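Local coordinates for protein putative enoyl-CoA hydratase/isomerase (Bordetella parapertussis, PDB 3ISA) that is a putative member of the enoyl-CoA hydratase/isomerase (crotonase) family and probably acts on acyl-CoA thioesters, though its own substrate and reaction are not established, at residues A16-T21 with V43-R48; V51-F56 with P98-A103; R93-P98 with A119-Y124. All blocks are in the same frame, centred on the assembly; numbering follows the deposited sequence. Where two conformers were deposited one is given.

Contact 1 of 3, residues A16-T21 with V43-R48; sequences AAWTFT and VDAAHR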
ATOM      1  N   ALA D  16     -30.603   6.320 -21.610  1.00 21.52           N
ATOM      2  CA  ALA D  16     -29.462   6.980 -20.945  1.00 23.62           C
ATOM      3  C   ALA D  16     -29.443   6.848 -19.417  1.00 22.47           C
ATOM      4  O   ALA D  16     -28.425   7.152 -18.775  1.00 24.22           O
ATOM      5  CB  ALA D  16     -29.372   8.450 -21.335  1.00 27.30           C
ATOM      6  N   ALA D  17     -30.545   6.382 -18.829  1.00 17.48           N
ATOM      7  CA  ALA D  17     -30.718   6.456 -17.369  1.00 20.70           C
ATOM      8  C   ALA D  17     -31.751   5.489 -16.822  1.00 22.88           C
ATOM      9  O   ALA D  17     -32.837   5.340 -17.398  1.00 20.15           O
ATOM     10  CB  ALA D  17     -31.091   7.885 -16.934  1.00 20.51           C
ATOM     11  N   TRP D  18     -31.419   4.861 -15.694  1.00 16.87           N
ATOM     12  CA  TRP D  18     -32.405   4.148 -14.891  1.00 16.18           C
ATOM     13  C   TRP D  18     -32.632   4.957 -13.630  1.00 21.17           C
ATOM     14  O   TRP D  18     -31.674   5.444 -13.011  1.00 19.85           O
ATOM     15  CB  TRP D  18     -31.928   2.751 -14.485  1.00 15.81           C
ATOM     16  CG  TRP D  18     -31.951   1.721 -15.572  1.00 18.82           C
ATOM     17  CD1 TRP D  18     -32.057   1.928 -16.924  1.00 20.07           C
ATOM     18  CD2 TRP D  18     -31.834   0.307 -15.387  1.00 19.55           C
ATOM     19  NE1 TRP D  18     -32.023   0.717 -17.590  1.00 20.96           N
ATOM     20  CE2 TRP D  18     -31.885  -0.292 -16.670  1.00 18.39           C
ATOM     21  CE3 TRP D  18     -31.702  -0.513 -14.256  1.00 17.22           C
ATOM     22  CZ2 TRP D  18     -31.783  -1.680 -16.859  1.00 18.10           C
ATOM     23  CZ3 TRP D  18     -31.597  -1.900 -14.442  1.00 22.34           C
ATOM     24  CH2 TRP D  18     -31.649  -2.469 -15.736  1.00 19.96           C
ATOM     25  N   THR D  19     -33.894   5.118 -13.258  1.00 18.40           N
ATOM     26  CA  THR D  19     -34.228   5.800 -12.026  1.00 19.09           C
ATOM     27  C   THR D  19     -34.751   4.783 -11.009  1.00 20.10           C
ATOM     28  O   THR D  19     -35.750   4.087 -11.245  1.00 20.26           O
ATOM     29  CB  THR D  19     -35.254   6.931 -12.273  1.00 17.79           C
ATOM     30  OG1 THR D  19     -34.723   7.834 -13.246  1.00 18.89           O
ATOM     31  CG2 THR D  19     -35.586   7.684 -10.966  1.00 24.79           C
ATOM     32  N   PHE D  20     -34.052   4.717  -9.886  1.00 18.27           N
ATOM     33  CA  PHE D  20     -34.391   3.858  -8.766  1.00 18.00           C
ATOM     34  C   PHE D  20     -35.128   4.684  -7.715  1.00 24.21           C
ATOM     35  O   PHE D  20     -34.518   5.475  -6.991  1.00 19.29           O
ATOM     36  CB  PHE D  20     -33.116   3.286  -8.135  1.00 17.49           C
ATOM     37  CG  PHE D  20     -32.326   2.382  -9.050  1.00 19.59           C
ATOM     38  CD1 PHE D  20     -32.555   1.010  -9.056  1.00 25.60           C
ATOM     39  CD2 PHE D  20     -31.342   2.901  -9.881  1.00 17.84           C
ATOM     40  CE1 PHE D  20     -31.825   0.157  -9.897  1.00 25.17           C
ATOM     41  CE2 PHE D  20     -30.598   2.060 -10.733  1.00 22.80           C
ATOM     42  CZ  PHE D  20     -30.839   0.676 -10.733  1.00 19.88           C
ATOM     43  N   THR D  21     -36.438   4.497  -7.629  1.00 20.00           N
ATOM     44  CA  THR D  21     -37.220   5.217  -6.647  1.00 20.92           C
ATOM     45  C   THR D  21     -37.516   4.299  -5.463  1.00 19.62           C
ATOM     46  O   THR D  21     -38.254   3.315  -5.597  1.00 22.47           O
ATOM     47  CB  THR D  21     -38.533   5.793  -7.264  1.00 16.87           C
ATOM     48  OG1 THR D  21     -38.216   6.640  -8.367  1.00 22.43           O
ATOM     49  CG2 THR D  21     -39.332   6.575  -6.212  1.00 22.63           C
ATOM     50  N   VAL D  43     -29.179  -2.571  -9.378  1.00 15.82           N
ATOM     51  CA  VAL D  43     -27.827  -2.046  -9.644  1.00 16.57           C
ATOM     52  C   VAL D  43     -26.978  -3.039 -10.461  1.00 19.17           C
ATOM     53  O   VAL D  43     -26.338  -2.643 -11.440  1.00 20.23           O
ATOM     54  CB  VAL D  43     -27.119  -1.576  -8.331  1.00 15.46           C
ATOM     55  CG1 VAL D  43     -25.684  -1.250  -8.591  1.00 16.32           C
ATOM     56  CG2 VAL D  43     -27.851  -0.321  -7.765  1.00 20.16           C
ATOM     57  N   ASP D  44     -27.002  -4.316 -10.080  1.00 16.58           N
ATOM     58  CA  ASP D  44     -26.286  -5.367 -10.831  1.00 17.34           C
ATOM     59  C   ASP D  44     -26.772  -5.474 -12.281  1.00 17.42           C
ATOM     60  O   ASP D  44     -25.955  -5.618 -13.191  1.00 20.67           O
ATOM     61  CB  ASP D  44     -26.402  -6.733 -10.148  1.00 18.65           C
ATOM     62  CG  ASP D  44     -25.588  -6.831  -8.862  1.00 25.95           C
ATOM     63  OD1 ASP D  44     -24.847  -5.886  -8.515  1.00 21.57           O
ATOM     64  OD2 ASP D  44     -25.698  -7.867  -8.175  1.00 26.65           O
ATOM     65  N   ALA D  45     -28.089  -5.380 -12.488  1.00 17.95           N
ATOM     66  CA  ALA D  45     -28.677  -5.445 -13.825  1.00 18.76           C
ATOM     67  C   ALA D  45     -28.247  -4.238 -14.660  1.00 21.52           C
ATOM     68  O   ALA D  45     -27.887  -4.390 -15.821  1.00 20.53           O
ATOM     69  CB  ALA D  45     -30.195  -5.528 -13.730  1.00 15.81           C
ATOM     70  N   ALA D  46     -28.260  -3.049 -14.052  1.00 20.39           N
ATOM     71  CA  ALA D  46     -27.790  -1.833 -14.721  1.00 23.21           C
ATOM     72  C   ALA D  46     -26.306  -1.904 -15.130  1.00 18.88           C
ATOM     73  O   ALA D  46     -25.939  -1.393 -16.196  1.00 22.86           O
ATOM     74  CB  ALA D  46     -28.053  -0.619 -13.860  1.00 20.46           C
ATOM     75  N   HIS D  47     -25.475  -2.538 -14.291  1.00 19.18           N
ATOM     76  CA  HIS D  47     -24.075  -2.695 -14.623  0.50 19.81           C
ATOM     77  C   HIS D  47     -23.891  -3.681 -15.792  1.00 22.29           C
ATOM     78  O   HIS D  47     -23.079  -3.433 -16.684  1.00 20.16           O
ATOM     79  CB  HIS D  47     -23.260  -3.063 -13.379  0.50 19.14           C
ATOM     80  CG  HIS D  47     -23.234  -1.980 -12.336  0.50 20.29           C
ATOM     81  ND1 HIS D  47     -22.677  -2.157 -11.088  0.50 17.91           N
ATOM     82  CD2 HIS D  47     -23.705  -0.710 -12.357  0.50  8.61           C
ATOM     83  CE1 HIS D  47     -22.795  -1.040 -10.394  0.50 10.71           C
ATOM     84  NE2 HIS D  47     -23.427  -0.151 -11.137  0.50 12.92           N
ATOM     85  N   ARG D  48     -24.669  -4.758 -15.815  1.00 21.79           N
ATOM     86  CA  ARG D  48     -24.663  -5.688 -16.954  1.00 21.31           C
ATOM     87  C   ARG D  48     -25.070  -4.985 -18.252  1.00 21.78           C
ATOM     88  O   ARG D  48     -24.477  -5.211 -19.313  1.00 22.97           O
ATOM     89  CB  ARG D  48     -25.571  -6.887 -16.680  1.00 22.08           C
ATOM     90  CG  ARG D  48     -24.992  -7.894 -15.668  1.00 18.45           C
ATOM     91  CD  ARG D  48     -25.742  -9.245 -15.716  1.00 22.64           C
ATOM     92  NE  ARG D  48     -27.201  -9.066 -15.769  1.00 28.20           N
ATOM     93  CZ  ARG D  48     -28.000  -8.961 -14.706  1.00 35.38           C
ATOM     94  NH1 ARG D  48     -27.487  -9.034 -13.472  1.00 25.72           N
ATOM     95  NH2 ARG D  48     -29.321  -8.791 -14.874  1.00 23.33           N
TER

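Contact 2 of 3, residues V51-F56 with P98-A103; sequences VPLLVF and PSLTLA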
ATOM      1  N   VAL D  51     -25.795   0.813 -18.258  1.00 20.14           N
ATOM      2  CA  VAL D  51     -26.614   2.012 -18.157  1.00 21.07           C
ATOM      3  C   VAL D  51     -25.728   3.220 -17.804  1.00 19.52           C
ATOM      4  O   VAL D  51     -24.959   3.181 -16.830  1.00 20.90           O
ATOM      5  CB  VAL D  51     -27.756   1.830 -17.118  1.00 23.31           C
ATOM      6  CG1 VAL D  51     -28.631   3.081 -17.049  1.00 18.00           C
ATOM      7  CG2 VAL D  51     -28.607   0.580 -17.456  1.00 20.34           C
ATOM      8  N   PRO D  52     -25.793   4.281 -18.616  1.00 20.17           N
ATOM      9  CA  PRO D  52     -24.896   5.434 -18.392  1.00 19.89           C
ATOM     10  C   PRO D  52     -25.105   6.146 -17.057  1.00 17.00           C
ATOM     11  O   PRO D  52     -24.118   6.494 -16.370  1.00 19.04           O
ATOM     12  CB  PRO D  52     -25.222   6.364 -19.565  1.00 18.63           C
ATOM     13  CG  PRO D  52     -25.806   5.453 -20.631  1.00 21.07           C
ATOM     14  CD  PRO D  52     -26.623   4.463 -19.826  1.00 21.58           C
ATOM     15  N   LEU D  53     -26.369   6.334 -16.678  1.00 16.83           N
ATOM     16  CA  LEU D  53     -26.709   7.076 -15.468  1.00 17.45           C
ATOM     17  C   LEU D  53     -27.690   6.304 -14.580  1.00 20.13           C
ATOM     18  O   LEU D  53     -28.748   5.841 -15.049  1.00 19.90           O
ATOM     19  CB  LEU D  53     -27.332   8.431 -15.833  1.00 16.73           C
ATOM     20  CG  LEU D  53     -27.883   9.250 -14.659  1.00 15.67           C
ATOM     21  CD1 LEU D  53     -26.743   9.820 -13.789  1.00 20.51           C
ATOM     22  CD2 LEU D  53     -28.784  10.384 -15.159  1.00 16.62           C
ATOM     23  N   LEU D  54     -27.341   6.162 -13.308  1.00 17.40           N
ATOM     24  CA  LEU D  54     -28.279   5.668 -12.297  1.00 14.67           C
ATOM     25  C   LEU D  54     -28.738   6.826 -11.447  1.00 20.93           C
ATOM     26  O   LEU D  54     -27.912   7.550 -10.853  1.00 18.84           O
ATOM     27  CB  LEU D  54     -27.617   4.622 -11.385  1.00 20.13           C
ATOM     28  CG  LEU D  54     -26.809   3.526 -12.079  1.00 20.70           C
ATOM     29  CD1 LEU D  54     -26.281   2.490 -11.068  1.00 20.52           C
ATOM     30  CD2 LEU D  54     -27.621   2.863 -13.191  1.00 21.19           C
ATOM     31  N   VAL D  55     -30.054   6.997 -11.378  1.00 16.77           N
ATOM     32  CA  VAL D  55     -30.660   8.032 -10.539  1.00 16.46           C
ATOM     33  C   VAL D  55     -31.327   7.394  -9.307  1.00 17.47           C
ATOM     34  O   VAL D  55     -32.064   6.400  -9.421  1.00 20.46           O
ATOM     35  CB  VAL D  55     -31.698   8.886 -11.330  1.00 22.11           C
ATOM     36  CG1 VAL D  55     -32.349   9.940 -10.422  1.00 19.93           C
ATOM     37  CG2 VAL D  55     -31.052   9.527 -12.556  1.00 20.45           C
ATOM     38  N   PHE D  56     -31.040   7.946  -8.127  1.00 16.81           N
ATOM     39  CA  PHE D  56     -31.665   7.499  -6.884  1.00 16.52           C
ATOM     40  C   PHE D  56     -32.541   8.580  -6.243  1.00 20.80           C
ATOM     41  O   PHE D  56     -32.090   9.697  -5.989  1.00 20.30           O
ATOM     42  CB  PHE D  56     -30.602   7.036  -5.889  1.00 16.70           C
ATOM     43  CG  PHE D  56     -29.830   5.833  -6.360  1.00 18.87           C
ATOM     44  CD1 PHE D  56     -30.254   4.550  -6.004  1.00 21.35           C
ATOM     45  CD2 PHE D  56     -28.695   5.980  -7.164  1.00 20.03           C
ATOM     46  CE1 PHE D  56     -29.563   3.435  -6.437  1.00 18.97           C
ATOM     47  CE2 PHE D  56     -27.979   4.849  -7.611  1.00 21.66           C
ATOM     48  CZ  PHE D  56     -28.424   3.579  -7.238  1.00 17.77           C
ATOM     49  N   PRO D  98     -19.543   1.761 -12.633  1.00 19.27           N
ATOM     50  CA  PRO D  98     -19.125   2.286 -13.944  1.00 20.13           C
ATOM     51  C   PRO D  98     -20.116   3.316 -14.497  1.00 19.16           C
ATOM     52  O   PRO D  98     -19.760   4.083 -15.396  1.00 20.32           O
ATOM     53  CB  PRO D  98     -19.117   1.038 -14.838  1.00 25.05           C
ATOM     54  CG  PRO D  98     -19.089  -0.136 -13.878  1.00 31.94           C
ATOM     55  CD  PRO D  98     -19.878   0.326 -12.696  1.00 23.11           C
ATOM     56  N   SER D  99     -21.358   3.299 -14.013  1.00 20.00           N
ATOM     57  CA  SER D  99     -22.335   4.335 -14.387  1.00 19.33           C
ATOM     58  C   SER D  99     -22.039   5.607 -13.611  1.00 21.90           C
ATOM     59  O   SER D  99     -21.563   5.546 -12.481  1.00 17.72           O
ATOM     60  CB  SER D  99     -23.754   3.912 -14.024  1.00 22.14           C
ATOM     61  OG  SER D  99     -24.104   2.646 -14.564  1.00 21.34           O
ATOM     62  N   LEU D 100     -22.349   6.764 -14.195  1.00 19.20           N
ATOM     63  CA  LEU D 100     -22.478   7.984 -13.389  1.00 17.07           C
ATOM     64  C   LEU D 100     -23.672   7.755 -12.447  1.00 21.85           C
ATOM     65  O   LEU D 100     -24.648   7.086 -12.819  1.00 20.00           O
ATOM     66  CB  LEU D 100     -22.743   9.205 -14.267  1.00 17.41           C
ATOM     67  CG  LEU D 100     -22.931  10.556 -13.555  1.00 20.21           C
ATOM     68  CD1 LEU D 100     -21.668  10.888 -12.695  1.00 23.34           C
ATOM     69  CD2 LEU D 100     -23.216  11.657 -14.551  1.00 20.23           C
ATOM     70  N   THR D 101     -23.593   8.283 -11.231  1.00 16.98           N
ATOM     71  CA  THR D 101     -24.691   8.127 -10.265  1.00 14.79           C
ATOM     72  C   THR D 101     -25.123   9.488  -9.741  1.00 21.09           C
ATOM     73  O   THR D 101     -24.278  10.360  -9.485  1.00 19.00           O
ATOM     74  CB  THR D 101     -24.275   7.215  -9.105  1.00 19.63           C
ATOM     75  OG1 THR D 101     -23.084   7.746  -8.496  1.00 17.36           O
ATOM     76  CG2 THR D 101     -23.990   5.778  -9.648  1.00 13.32           C
ATOM     77  N   LEU D 102     -26.438   9.655  -9.596  1.00 20.12           N
ATOM     78  CA  LEU D 102     -27.048  10.898  -9.157  1.00 17.81           C
ATOM     79  C   LEU D 102     -28.066  10.606  -8.058  1.00 19.04           C
ATOM     80  O   LEU D 102     -28.957   9.762  -8.219  1.00 18.74           O
ATOM     81  CB  LEU D 102     -27.724  11.616 -10.347  1.00 13.59           C
ATOM     82  CG  LEU D 102     -28.701  12.788 -10.088  1.00 19.71           C
ATOM     83  CD1 LEU D 102     -27.977  13.949  -9.463  1.00 22.56           C
ATOM     84  CD2 LEU D 102     -29.367  13.254 -11.373  1.00 22.64           C
ATOM     85  N   ALA D 103     -27.965  11.321  -6.950  1.00 17.15           N
ATOM     86  CA  ALA D 103     -28.933  11.158  -5.879  1.00 15.28           C
ATOM     87  C   ALA D 103     -29.636  12.486  -5.624  1.00 19.44           C
ATOM     88  O   ALA D 103     -29.020  13.544  -5.710  1.00 22.39           O
ATOM     89  CB  ALA D 103     -28.272  10.654  -4.629  1.00 18.05           C
TER

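Contact 3 of 3, residues R93-P98 with A119-Y124; sequences RVAGSP and ACKWRY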
ATOM      1  N   ARG D  93     -21.197  -1.239  -4.334  1.00 19.93           N
ATOM      2  CA  ARG D  93     -21.602  -1.396  -5.728  1.00 18.86           C
ATOM      3  C   ARG D  93     -21.991  -0.049  -6.338  1.00 16.52           C
ATOM      4  O   ARG D  93     -21.586   0.263  -7.450  1.00 17.21           O
ATOM      5  CB  ARG D  93     -22.786  -2.356  -5.831  1.00 20.01           C
ATOM      6  CG  ARG D  93     -22.386  -3.811  -5.918  1.00 26.78           C
ATOM      7  CD  ARG D  93     -23.469  -4.632  -5.280  1.00 30.17           C
ATOM      8  NE  ARG D  93     -23.738  -5.898  -5.956  1.00 36.53           N
ATOM      9  CZ  ARG D  93     -23.256  -7.071  -5.571  1.00 31.33           C
ATOM     10  NH1 ARG D  93     -23.594  -8.162  -6.234  1.00 33.46           N
ATOM     11  NH2 ARG D  93     -22.445  -7.157  -4.525  1.00 29.71           N
ATOM     12  N   VAL D  94     -22.747   0.746  -5.588  1.00 13.31           N
ATOM     13  CA  VAL D  94     -23.140   2.093  -6.044  1.00 13.70           C
ATOM     14  C   VAL D  94     -21.905   3.019  -6.132  1.00 13.79           C
ATOM     15  O   VAL D  94     -21.681   3.670  -7.176  1.00 14.50           O
ATOM     16  CB  VAL D  94     -24.252   2.687  -5.156  1.00 17.39           C
ATOM     17  CG1 VAL D  94     -24.627   4.122  -5.619  1.00 15.31           C
ATOM     18  CG2 VAL D  94     -25.479   1.760  -5.154  1.00 17.23           C
ATOM     19  N   ALA D  95     -21.095   3.032  -5.070  1.00 14.70           N
ATOM     20  CA  ALA D  95     -19.879   3.881  -5.011  1.00 18.83           C
ATOM     21  C   ALA D  95     -18.888   3.617  -6.138  1.00 20.28           C
ATOM     22  O   ALA D  95     -18.333   4.563  -6.716  1.00 19.10           O
ATOM     23  CB  ALA D  95     -19.191   3.766  -3.669  1.00 20.20           C
ATOM     24  N   GLY D  96     -18.676   2.337  -6.443  1.00 18.56           N
ATOM     25  CA  GLY D  96     -17.733   1.907  -7.483  1.00 18.95           C
ATOM     26  C   GLY D  96     -18.375   1.679  -8.851  1.00 21.78           C
ATOM     27  O   GLY D  96     -17.796   1.011  -9.704  1.00 19.96           O
ATOM     28  N   SER D  97     -19.562   2.236  -9.066  1.00 16.48           N
ATOM     29  CA  SER D  97     -20.321   1.987 -10.303  1.00 15.10           C
ATOM     30  C   SER D  97     -19.576   2.539 -11.541  1.00 15.11           C
ATOM     31  O   SER D  97     -19.063   3.657 -11.503  1.00 18.80           O
ATOM     32  CB  SER D  97     -21.701   2.624 -10.222  1.00 19.64           C
ATOM     33  OG  SER D  97     -22.498   2.296 -11.355  1.00 21.71           O
ATOM     34  N   PRO D  98     -19.543   1.761 -12.633  1.00 19.27           N
ATOM     35  CA  PRO D  98     -19.125   2.286 -13.944  1.00 20.13           C
ATOM     36  C   PRO D  98     -20.116   3.316 -14.497  1.00 19.16           C
ATOM     37  O   PRO D  98     -19.760   4.083 -15.396  1.00 20.32           O
ATOM     38  CB  PRO D  98     -19.117   1.038 -14.838  1.00 25.05           C
ATOM     39  CG  PRO D  98     -19.089  -0.136 -13.878  1.00 31.94           C
ATOM     40  CD  PRO D  98     -19.878   0.326 -12.696  1.00 23.11           C
ATOM     41  N   ALA D 119     -22.823   7.650  -1.518  1.00 19.98           N
ATOM     42  CA  ALA D 119     -22.224   6.737  -2.504  1.00 18.56           C
ATOM     43  C   ALA D 119     -22.386   7.246  -3.945  1.00 18.97           C
ATOM     44  O   ALA D 119     -21.662   6.824  -4.843  1.00 16.54           O
ATOM     45  CB  ALA D 119     -22.833   5.331  -2.359  1.00 15.11           C
ATOM     46  N   CYS D 120     -23.349   8.142  -4.156  1.00 16.76           N
ATOM     47  CA  CYS D 120     -23.600   8.708  -5.481  1.00 18.94           C
ATOM     48  C   CYS D 120     -22.697   9.899  -5.758  1.00 24.17           C
ATOM     49  O   CYS D 120     -22.398  10.650  -4.839  1.00 21.67           O
ATOM     50  CB  CYS D 120     -25.056   9.132  -5.607  1.00 18.61           C
ATOM     51  SG  CYS D 120     -26.165   7.721  -5.558  1.00 19.84           S
ATOM     52  N   LYS D 121     -22.283  10.059  -7.019  1.00 16.28           N
ATOM     53  CA  LYS D 121     -21.271  11.043  -7.396  1.00 18.76           C
ATOM     54  C   LYS D 121     -21.831  12.462  -7.490  1.00 23.00           C
ATOM     55  O   LYS D 121     -21.186  13.403  -7.022  1.00 22.01           O
ATOM     56  CB  LYS D 121     -20.605  10.650  -8.709  1.00 18.10           C
ATOM     57  CG  LYS D 121     -19.827   9.304  -8.673  1.00 19.02           C
ATOM     58  CD  LYS D 121     -18.581   9.390  -7.762  1.00 26.54           C
ATOM     59  CE  LYS D 121     -18.071   8.000  -7.302  1.00 24.97           C
ATOM     60  NZ  LYS D 121     -18.938   7.354  -6.236  1.00 21.21           N
ATOM     61  N   TRP D 122     -23.002  12.613  -8.111  1.00 20.17           N
ATOM     62  CA  TRP D 122     -23.700  13.914  -8.169  1.00 22.89           C
ATOM     63  C   TRP D 122     -24.778  13.906  -7.088  1.00 25.25           C
ATOM     64  O   TRP D 122     -25.648  13.028  -7.068  1.00 24.77           O
ATOM     65  CB  TRP D 122     -24.307  14.153  -9.562  1.00 22.71           C
ATOM     66  CG  TRP D 122     -23.336  14.479 -10.682  1.00 24.81           C
ATOM     67  CD1 TRP D 122     -22.016  14.114 -10.777  1.00 36.34           C
ATOM     68  CD2 TRP D 122     -23.625  15.226 -11.870  1.00 30.16           C
ATOM     69  NE1 TRP D 122     -21.473  14.593 -11.951  1.00 38.07           N
ATOM     70  CE2 TRP D 122     -22.441  15.274 -12.640  1.00 40.55           C
ATOM     71  CE3 TRP D 122     -24.776  15.861 -12.360  1.00 29.52           C
ATOM     72  CZ2 TRP D 122     -22.374  15.938 -13.869  1.00 39.61           C
ATOM     73  CZ3 TRP D 122     -24.704  16.527 -13.584  1.00 28.83           C
ATOM     74  CH2 TRP D 122     -23.518  16.543 -14.324  1.00 30.04           C
ATOM     75  N   ARG D 123     -24.707  14.853  -6.157  1.00 19.19           N
ATOM     76  CA  ARG D 123     -25.612  14.844  -5.018  0.50 20.09           C
ATOM     77  C   ARG D 123     -26.284  16.201  -4.862  1.00 25.62           C
ATOM     78  O   ARG D 123     -25.605  17.222  -4.746  1.00 28.25           O
ATOM     79  CB  ARG D 123     -24.858  14.475  -3.732  0.50 19.55           C
ATOM     80  CG  ARG D 123     -24.087  13.166  -3.804  0.50 19.02           C
ATOM     81  CD  ARG D 123     -23.248  12.928  -2.548  0.50 15.18           C
ATOM     82  NE  ARG D 123     -22.161  13.896  -2.394  0.50  7.56           N
ATOM     83  CZ  ARG D 123     -20.993  13.844  -3.040  0.50 17.96           C
ATOM     84  NH1 ARG D 123     -20.070  14.785  -2.829  0.50 18.01           N
ATOM     85  NH2 ARG D 123     -20.736  12.859  -3.898  0.50 16.62           N
ATOM     86  N   TYR D 124     -27.616  16.192  -4.871  1.00 22.97           N
ATOM     87  CA  TYR D 124     -28.408  17.415  -4.723  1.00 26.06           C
ATOM     88  C   TYR D 124     -29.461  17.190  -3.654  1.00 27.81           C
ATOM     89  O   TYR D 124     -29.919  16.062  -3.449  1.00 23.50           O
ATOM     90  CB  TYR D 124     -29.102  17.784  -6.043  1.00 22.47           C
ATOM     91  CG  TYR D 124     -28.174  18.230  -7.151  1.00 29.56           C
ATOM     92  CD1 TYR D 124     -27.841  19.580  -7.308  1.00 36.73           C
ATOM     93  CD2 TYR D 124     -27.650  17.313  -8.060  1.00 30.58           C
ATOM     94  CE1 TYR D 124     -26.996  19.997  -8.332  1.00 29.89           C
ATOM     95  CE2 TYR D 124     -26.802  17.715  -9.081  1.00 32.79           C
ATOM     96  CZ  TYR D 124     -26.483  19.059  -9.213  1.00 35.85           C
ATOM     97  OH  TYR D 124     -25.645  19.462 -10.222  1.00 35.77           O
TER
HETATM   98  O   HOH W   1     -21.105   6.185  -7.932  1.00 18.02           O

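Contact 1 of 3, residues A16-T21 with V43-R48
Trp18 and Phe20 share one first torsion, with CG anti to the carbonyl carbon (chi1 -75° and -64°). Two residues apart on strand 17-21, they leave the same face, and the like torsions turn both rings toward helix 43-48. The two elements belong to a beta-alpha-beta unit of the crotonase-like fold, completed by strand 53-58, and they run antiparallel with their axes 10.5 Å apart. The two rings span that gap to meet Val43, Ala45 and Ala46. Ala46 sits over one face of the indole in a CH-pi contact, its CB 4.1 Å from the centroid of the Trp18 six-membered ring. The methyl is displaced toward the rim, nearest CE3. Ala45 meets the same ring at its edge, with its CB 3.9 Å from Trp18 CH2. Phe20 packs one turn earlier on the helix, where its CZ lies 4.3 Å from Val43 CG2. Phe20 CZ also lies at the edge of the indole, in its plane. The side chains meet by apolar and CH-pi contact alone. Arg13 adds a cation-pi contact to Trp18, and the ring of Phe56 meets that of Phe20 nearly parallel. Both ring rims also reach the helix backbone, Trp18 CZ3 coming within 3.6 Å of Ala46 N.

Contact 2 of 3, residues V51-F56 with P98-A103
Strands 53-56 and 100-103 run parallel, their axes 4.7 Å apart at a crossing angle of -16°, with Leu53 beside Leu100 and each following residue in step up to Phe56 beside Ala103. The ladder alternates between the strands. Leu54 N donates to Leu100 O, Leu102 N to Leu54 O, and Phe56 N to Leu102 O, each nearly along the C=O axis. Leu100 N reaches Pro52 O just before the strand begins, at a more bent N-H angle of 133°. Beyond it, Ser99 OG, anti to its own carbonyl carbon, donates to Val51 O in the carbonyl plane. This bond is very short at 2.5 Å.

Leu53, Val55, Leu100 and Leu102 share one face of the sheet. Leu53 and Leu100 lie side by side, both with CG anti to the backbone N. Leu53 CD1 leans across to Leu100 CG at 3.9 Å and to Leu102 CB at 4.0 Å. Helix 186-197 covers this face, and Leu157 of the second subunit packs on Leu100. Leu54, Phe56, Thr101 and Ala103 occupy the other face. Leu54 CG rests 3.6 Å from Ser99 CB. Thr101 OG1 sits in the crowded position between backbone N and carbonyl carbon (chi1 56°), hydrogen-bonded to Lys121 N, which turns CG2 to Leu54 CB. Neighbouring parallel strands joined through helix 77-95 form a beta-alpha-beta crossover within the sheet of the crotonase-like core.

Contact 3 of 3, residues R93-P98 with A119-Y124
The C-terminal end of helix 77-95 packs against residues 119-121, just ahead of strand 122-125. The close part is apolar and small. Val94 has CG1 anti to the backbone N (chi1 178°), which points this methyl at the other segment. CG1 touches Ala119 CB and Cys120 SG, both at 3.9 Å. Ala95 lies alongside Ala119, with their CB atoms 4.2 Å apart. The backbones also come close here, as Ala95 CA makes a CA-H...O contact with Ala119 O at 3.4 Å. Phe56 of strand 53-58 touches both Val94 and Cys120.

The other side is polar, partly exposed at Lys121, and less closely packed: a long lysine chain and a water reach the helix end there. Lys121 bends at chi2 and chi4 (-67° and -74°), so its chain folds back toward the helix end. Its NZ donates to Ala95 O at 2.9 Å, in the carbonyl plane and on a lone pair. A weak bond from the same NZ, 3.1 Å long, goes to Ala119 O of its own segment. The water accepts from Lys121 NZ and donates to Val94 O at 2.7 Å. It thus bridges the two segments beside the direct bond. Leu157 of the second subunit packs on Lys121. Farther along, Arg123 NH2 bonds to Cys120 O, nearly in the guanidinium plane. Arg123 NH1 forms a salt bridge to Asp154 of the second subunit, which brings the subunit interface close to this turn.

Gly96 is the first residue to leave the helical conformation. Lys121 NZ binds Ala95 O, at the end of the helix, directly, and Val94 O by way of the water. Such a placement would probably favour the charged lysine and may offset the partial negative charge of the helix end; its partners are Ala95 O, the water and, weakly, Ala119 O.

Overall arrangement
From the N terminus, contact 1 closes the first loop, bringing helix 33-48 back onto strand 17-22. The chain then enters strand 53-58, which lies beside strand 17-22 in the same sheet. Contact 2 closes a longer loop, with helix 77-95 inside it, by pairing strand 53-58 with strand 100-105. Contact 3 opens before contact 2 is complete and ends after it, so these two cross and share Pro98. Contact 1 precedes both in series. Asp44 and Arg93 form a salt bridge between contacts 1 and 3. Together the contacts tie helices 33-48 and 77-95 to the sheet, the second by way of residues 119-121 that lead into strand 122-125.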